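Local coordinates for protein interleukin-1beta (Gallus gallus, PDB 2WRY) that probably acts as a secreted pro-inflammatory cytokine that binds the interleukin-1 receptor, the chain here being the C-terminal beta-trefoil part of the longer protein, at residues 134-138 with 139-143; 148-151 with 152-156. All blocks are in the same frame, centred on the assembly; numbering follows the deposited sequence.

Contact 1: residues 134-138 with 139-143; sequences CTSLQ and PRQPV
Val143 and Cys134 meet at the base of a loop, where the chain turns back on itself between residues 134 and 143. The packing is tight at this end. The CG1 branch of Val143 lies 3.5 Å from Cys134 O. It is set anti to the backbone N (chi1 -178°), which brings it to that carbonyl. The CA of Val143 makes a CA-H...O contact with the same oxygen at 3.6 Å. Farther out, Ser136 CB rests against Gln141 CB at 3.7 Å, side by side. Ser136 OG accepts from Gln138 N at 3.0 Å, an ST turn that begins the bend.

The outer end is looser and rests on water. One water accepts a hydrogen bond from Ser136 N at 2.8 Å and probably donates to Pro142 O. A second probably donates to Gln138 O at 2.6 Å and accepts from Gln141 N at 2.9 Å. The two limbs are therefore bridged by water here, not joined directly. Leu137, Gln138, Pro139 and Arg140 form the exposed tip.

Thr135 is buried, and its OG1 is hydrogen-bonded to Asp16. Phe22 of strand 21-26 touches both Thr135 and Val143. Strand 141-142 pairs with strand 29-33 at the edge of a three-stranded antiparallel sheet, while the other limb continues from strand 132-134.

Contact 2: residues 148-151 with 152-156; sequences QPDQ and VNIAT
This is a local turn contact, closed by side chains that bond to backbone, in the loop between strands 144-146 and 157-160 of the beta-trefoil. Residues 148-151 form a type II beta turn, with Gln151 N bonded to Gln148 O at 3.1 Å. The amide of Asn153 fills the inside of the bend and uses both of its ends. ND2 donates to Gln148 O at 3.0 Å, the acceptor lying close to the amide plane of Asn153. It reaches that oxygen on the opposite face from Gln151 N. OD1 accepts from Asp150 N at 2.8 Å. Asn153 CG sits between the backbone N and the carbonyl carbon (chi1 61°), which turns the amide in toward the turn. With an alanine here, Asp150 N would probably lose its acceptor and Gln148 O its second donor, so the beta turn would be held less firmly to residues 152-156.

The carboxylate of Asp150 reaches farther along the chain, to residues 155 and 156. Its OD1 accepts from Ala155 N at 2.8 Å in a nearly straight bond (167°), met from above the carboxylate plane. The Thr156 side chain crosses that of Asp150 at about a right angle. Its OG1 is close to both carboxylate oxygens, in a weak bond whose acceptor is not settled. Beside this, Pro149 CB packs on Ala155 CB at 3.7 Å. Water also bridges the bend, donating to Asp150 O and accepting from Val152 N.

Asn153 and Asp150 thus each take a backbone N-H from the opposite segment. The Asp150 charge is probably eased by these donors, with Arg122 of strand 120-125 as a weak, distant ion-pair partner.

How the contacts relate
Along the chain, strand 132-134 leads into contact 1, which closes the loop 134-143. Strand 141-142 lies on its second limb; strand 144-146 follows and pairs back with 132-134. Contact 2 then closes the next loop, 148-156, before strand 157-160. The two contacts come in series, neither nesting nor crossing, with centres about 10 Å apart. They touch where Thr135 N lies 2.8 Å from Ile154 O, probably a hydrogen bond, and where Cys134 CB packs near Asn153 OD1. Contact 1 ties the three-stranded sheet of 21-26, 29-33 and 141-142 to strand 132-134. Contact 2 lies against strands 120-125 and 132-134.

Contact 1: residues 134-138 with 139-143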
ATOM      1  N   CYS A 134      -3.802   5.311  -3.158  1.00 11.39           N
ATOM      2  CA  CYS A 134      -3.681   6.749  -3.402  1.00 11.78           C
ATOM      3  C   CYS A 134      -3.778   7.602  -2.155  1.00 12.85           C
ATOM      4  O   CYS A 134      -4.324   7.201  -1.130  1.00 12.55           O
ATOM      5  CB  CYS A 134      -4.729   7.231  -4.419  1.00 12.83           C
ATOM      6  SG  CYS A 134      -6.420   7.067  -3.800  1.00 16.48           S
ATOM      7  N   THR A 135      -3.220   8.799  -2.258  1.00 11.92           N
ATOM      8  CA  THR A 135      -3.386   9.802  -1.217  1.00 13.14           C
ATOM      9  C   THR A 135      -4.161  10.990  -1.771  1.00 12.31           C
ATOM     10  O   THR A 135      -4.248  11.201  -2.988  1.00 13.55           O
ATOM     11  CB  THR A 135      -2.018  10.293  -0.675  1.00 13.04           C
ATOM     12  OG1 THR A 135      -1.317  11.000  -1.705  1.00 14.12           O
ATOM     13  CG2 THR A 135      -1.199   9.092  -0.168  1.00 14.44           C
ATOM     14  N   SER A 136      -4.711  11.775  -0.864  1.00 13.86           N
ATOM     15  CA  SER A 136      -5.402  12.977  -1.247  1.00 15.68           C
ATOM     16  C   SER A 136      -4.376  14.034  -1.618  1.00 16.85           C
ATOM     17  O   SER A 136      -3.231  13.969  -1.193  1.00 17.94           O
ATOM     18  CB  SER A 136      -6.199  13.456  -0.041  1.00 16.67           C
ATOM     19  OG  SER A 136      -6.848  14.672  -0.314  1.00 18.84           O
ATOM     20  N   LEU A 137      -4.789  15.023  -2.403  1.00 18.20           N
ATOM     21  CA  LEU A 137      -3.957  16.220  -2.603  1.00 20.40           C
ATOM     22  C   LEU A 137      -3.835  17.041  -1.320  1.00 21.58           C
ATOM     23  O   LEU A 137      -2.853  17.780  -1.146  1.00 22.63           O
ATOM     24  CB  LEU A 137      -4.549  17.100  -3.704  1.00 20.81           C
ATOM     25  CG  LEU A 137      -4.827  16.462  -5.077  1.00 21.87           C
ATOM     26  CD1 LEU A 137      -5.406  17.479  -6.076  1.00 23.65           C
ATOM     27  CD2 LEU A 137      -3.590  15.821  -5.644  1.00 23.63           C
ATOM     28  N   GLN A 138      -4.828  16.909  -0.435  1.00 22.73           N
ATOM     29  CA  GLN A 138      -4.840  17.613   0.859  1.00 23.87           C
ATOM     30  C   GLN A 138      -4.157  16.791   1.946  1.00 23.75           C
ATOM     31  O   GLN A 138      -4.251  15.575   1.947  1.00 23.02           O
ATOM     32  CB  GLN A 138      -6.272  17.930   1.293  1.00 24.98           C
ATOM     33  CG  GLN A 138      -6.934  19.071   0.526  1.00 29.24           C
ATOM     34  CD  GLN A 138      -7.132  18.769  -0.945  1.00 35.42           C
ATOM     35  OE1 GLN A 138      -7.538  17.663  -1.315  1.00 37.67           O
ATOM     36  NE2 GLN A 138      -6.833  19.752  -1.802  1.00 36.97           N
ATOM     37  N   PRO A 139      -3.416  17.448   2.849  1.00 24.67           N
ATOM     38  CA  PRO A 139      -2.846  16.678   3.955  1.00 23.75           C
ATOM     39  C   PRO A 139      -3.887  16.184   4.983  1.00 23.28           C
ATOM     40  O   PRO A 139      -5.018  16.673   5.029  1.00 22.78           O
ATOM     41  CB  PRO A 139      -1.859  17.671   4.619  1.00 24.55           C
ATOM     42  CG  PRO A 139      -2.264  19.006   4.179  1.00 25.06           C
ATOM     43  CD  PRO A 139      -2.996  18.862   2.858  1.00 24.85           C
ATOM     44  N   ARG A 140      -3.486  15.192   5.774  1.00 21.84           N
ATOM     45  CA  ARG A 140      -4.258  14.680   6.907  1.00 22.16           C
ATOM     46  C   ARG A 140      -5.587  14.045   6.484  1.00 20.76           C
ATOM     47  O   ARG A 140      -6.587  14.119   7.210  1.00 21.15           O
ATOM     48  CB  ARG A 140      -4.468  15.771   7.984  1.00 23.68           C
ATOM     49  CG  ARG A 140      -3.204  16.533   8.411  1.00 28.97           C
ATOM     50  CD  ARG A 140      -3.483  17.371   9.662  1.00 35.48           C
ATOM     51  NE  ARG A 140      -3.802  18.770   9.371  1.00 40.67           N
ATOM     52  CZ  ARG A 140      -3.946  19.717  10.306  1.00 45.34           C
ATOM     53  NH1 ARG A 140      -3.815  19.410  11.594  1.00 45.29           N
ATOM     54  NH2 ARG A 140      -4.221  20.975   9.960  1.00 44.97           N
ATOM     55  N   GLN A 141      -5.590  13.417   5.305  1.00 18.39           N
ATOM     56  CA  GLN A 141      -6.756  12.662   4.826  1.00 17.74           C
ATOM     57  C   GLN A 141      -6.376  11.188   4.725  1.00 16.67           C
ATOM     58  O   GLN A 141      -5.177  10.853   4.660  1.00 15.78           O
ATOM     59  CB  GLN A 141      -7.233  13.177   3.452  1.00 18.42           C
ATOM     60  CG  GLN A 141      -7.693  14.617   3.473  1.00 22.62           C
ATOM     61  CD  GLN A 141      -9.028  14.832   4.163  1.00 27.01           C
ATOM     62  OE1 GLN A 141      -9.667  13.897   4.658  1.00 30.95           O
ATOM     63  NE2 GLN A 141      -9.474  16.081   4.175  1.00 32.22           N
ATOM     64  N   PRO A 142      -7.375  10.288   4.776  1.00 16.07           N
ATOM     65  CA  PRO A 142      -7.042   8.856   4.686  1.00 15.84           C
ATOM     66  C   PRO A 142      -6.336   8.434   3.402  1.00 14.80           C
ATOM     67  O   PRO A 142      -6.564   9.019   2.337  1.00 16.26           O
ATOM     68  CB  PRO A 142      -8.410   8.181   4.745  1.00 16.81           C
ATOM     69  CG  PRO A 142      -9.226   9.164   5.546  1.00 17.63           C
ATOM     70  CD  PRO A 142      -8.816  10.487   4.998  1.00 16.95           C
ATOM     71  N   VAL A 143      -5.447   7.453   3.530  1.00 13.21           N
ATOM     72  CA  VAL A 143      -4.923   6.735   2.361  1.00 12.11           C
ATOM     73  C   VAL A 143      -6.031   5.793   1.907  1.00 12.62           C
ATOM     74  O   VAL A 143      -6.679   5.127   2.730  1.00 14.94           O
ATOM     75  CB  VAL A 143      -3.615   5.952   2.713  1.00 12.46           C
ATOM     76  CG1 VAL A 143      -3.048   5.256   1.486  1.00 12.23           C
ATOM     77  CG2 VAL A 143      -2.587   6.911   3.285  1.00 13.68           C
TER
HETATM   78  O   HOH W   1      -4.330  10.889   1.783  1.00 15.08           O
HETATM   79  O   HOH W   2      -3.679  13.284   3.123  1.00 15.04           O

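Contact 2: residues 148-151 with 152-156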
ATOM      1  N   GLN A 148      -8.968   5.919 -10.618  1.00 13.26           N
ATOM      2  CA  GLN A 148      -8.479   7.057 -11.407  1.00 11.41           C
ATOM      3  C   GLN A 148      -7.088   7.511 -10.849  1.00 11.76           C
ATOM      4  O   GLN A 148      -6.983   8.615 -10.324  1.00 14.44           O
ATOM      5  CB  GLN A 148      -9.469   8.221 -11.345  1.00 12.34           C
ATOM      6  CG  GLN A 148     -10.873   7.904 -11.922  1.00 15.73           C
ATOM      7  CD  GLN A 148     -11.731   9.143 -11.920  1.00 17.26           C
ATOM      8  OE1 GLN A 148     -12.052   9.684 -10.875  1.00 22.26           O
ATOM      9  NE2 GLN A 148     -12.063   9.621 -13.094  1.00 23.64           N
ATOM     10  N   PRO A 149      -6.076   6.638 -10.938  1.00 12.43           N
ATOM     11  CA  PRO A 149      -4.763   6.937 -10.283  1.00 11.21           C
ATOM     12  C   PRO A 149      -4.166   8.250 -10.793  1.00 12.69           C
ATOM     13  O   PRO A 149      -4.073   8.463 -11.986  1.00 12.92           O
ATOM     14  CB  PRO A 149      -3.893   5.740 -10.698  1.00 12.16           C
ATOM     15  CG  PRO A 149      -4.582   5.164 -11.968  1.00 13.85           C
ATOM     16  CD  PRO A 149      -6.047   5.338 -11.637  1.00 12.95           C
ATOM     17  N   ASP A 150      -3.804   9.111  -9.852  1.00 11.31           N
ATOM     18  CA  ASP A 150      -3.087  10.376 -10.154  1.00 11.67           C
ATOM     19  C   ASP A 150      -3.999  11.448 -10.745  1.00 11.95           C
ATOM     20  O   ASP A 150      -3.495  12.471 -11.254  1.00 12.59           O
ATOM     21  CB  ASP A 150      -1.869  10.114 -11.063  1.00 13.17           C
ATOM     22  CG  ASP A 150      -0.753   9.354 -10.338  1.00 15.30           C
ATOM     23  OD1 ASP A 150      -0.395   9.829  -9.259  1.00 14.12           O
ATOM     24  OD2 ASP A 150      -0.293   8.309 -10.855  1.00 19.47           O
ATOM     25  N   GLN A 151      -5.331  11.212 -10.676  1.00 12.06           N
ATOM     26  CA  GLN A 151      -6.320  12.168 -11.193  1.00 12.90           C
ATOM     27  C   GLN A 151      -7.067  12.779 -10.015  1.00 13.69           C
ATOM     28  O   GLN A 151      -8.016  12.176  -9.482  1.00 14.55           O
ATOM     29  CB  GLN A 151      -7.275  11.495 -12.163  1.00 14.25           C
ATOM     30  CG  GLN A 151      -8.149  12.485 -12.930  1.00 15.85           C
ATOM     31  CD  GLN A 151      -8.957  11.840 -14.060  1.00 16.65           C
ATOM     32  OE1 GLN A 151      -8.778  10.665 -14.393  1.00 17.12           O
ATOM     33  NE2 GLN A 151      -9.837  12.627 -14.665  1.00 21.38           N
ATOM     34  N   VAL A 152      -6.616  13.953  -9.584  1.00 13.87           N
ATOM     35  CA  VAL A 152      -7.106  14.625  -8.356  1.00 14.68           C
ATOM     36  C   VAL A 152      -6.880  13.762  -7.110  1.00 14.87           C
ATOM     37  O   VAL A 152      -7.660  13.741  -6.149  1.00 15.29           O
ATOM     38  CB  VAL A 152      -8.590  15.113  -8.463  1.00 15.13           C
ATOM     39  CG1 VAL A 152      -8.859  16.198  -7.435  1.00 16.66           C
ATOM     40  CG2 VAL A 152      -8.895  15.622  -9.859  1.00 16.32           C
ATOM     41  N   ASN A 153      -5.777  13.038  -7.174  1.00 13.63           N
ATOM     42  CA  ASN A 153      -5.195  12.300  -6.040  1.00 12.24           C
ATOM     43  C   ASN A 153      -3.756  12.003  -6.450  1.00 12.51           C
ATOM     44  O   ASN A 153      -3.341  12.298  -7.595  1.00 13.16           O
ATOM     45  CB  ASN A 153      -5.955  10.985  -5.771  1.00 12.51           C
ATOM     46  CG  ASN A 153      -5.922  10.040  -6.958  1.00 11.91           C
ATOM     47  OD1 ASN A 153      -4.881   9.493  -7.296  1.00 13.82           O
ATOM     48  ND2 ASN A 153      -7.088   9.851  -7.605  1.00 12.25           N
ATOM     49  N   ILE A 154      -2.991  11.414  -5.540  1.00 12.24           N
ATOM     50  CA  ILE A 154      -1.619  11.038  -5.867  1.00 11.56           C
ATOM     51  C   ILE A 154      -1.548   9.518  -5.724  1.00 12.56           C
ATOM     52  O   ILE A 154      -1.882   8.978  -4.669  1.00 13.41           O
ATOM     53  CB  ILE A 154      -0.616  11.714  -4.931  1.00 12.17           C
ATOM     54  CG1 ILE A 154      -0.610  13.232  -5.192  1.00 13.49           C
ATOM     55  CG2 ILE A 154       0.769  11.110  -5.113  1.00 12.62           C
ATOM     56  CD1 ILE A 154      -0.041  14.001  -4.052  1.00 16.09           C
ATOM     57  N   ALA A 155      -1.107   8.837  -6.775  1.00 11.55           N
ATOM     58  CA  ALA A 155      -0.981   7.374  -6.733  1.00 11.15           C
ATOM     59  C   ALA A 155       0.467   6.952  -7.051  1.00 11.77           C
ATOM     60  O   ALA A 155       0.721   5.802  -7.354  1.00 11.35           O
ATOM     61  CB  ALA A 155      -1.988   6.688  -7.691  1.00 11.99           C
ATOM     62  N   THR A 156       1.386   7.905  -6.926  1.00 11.51           N
ATOM     63  CA  THR A 156       2.796   7.730  -7.278  1.00 12.18           C
ATOM     64  C   THR A 156       3.636   8.010  -6.036  1.00 13.06           C
ATOM     65  O   THR A 156       3.432   9.049  -5.358  1.00 12.42           O
ATOM     66  CB  THR A 156       3.221   8.716  -8.419  1.00 12.61           C
ATOM     67  OG1 THR A 156       2.376   8.525  -9.574  1.00 15.96           O
ATOM     68  CG2 THR A 156       4.685   8.484  -8.818  1.00 13.56           C
TER
HETATM   69  O   HOH W   3      -4.104  14.972 -10.356  1.00 16.67           O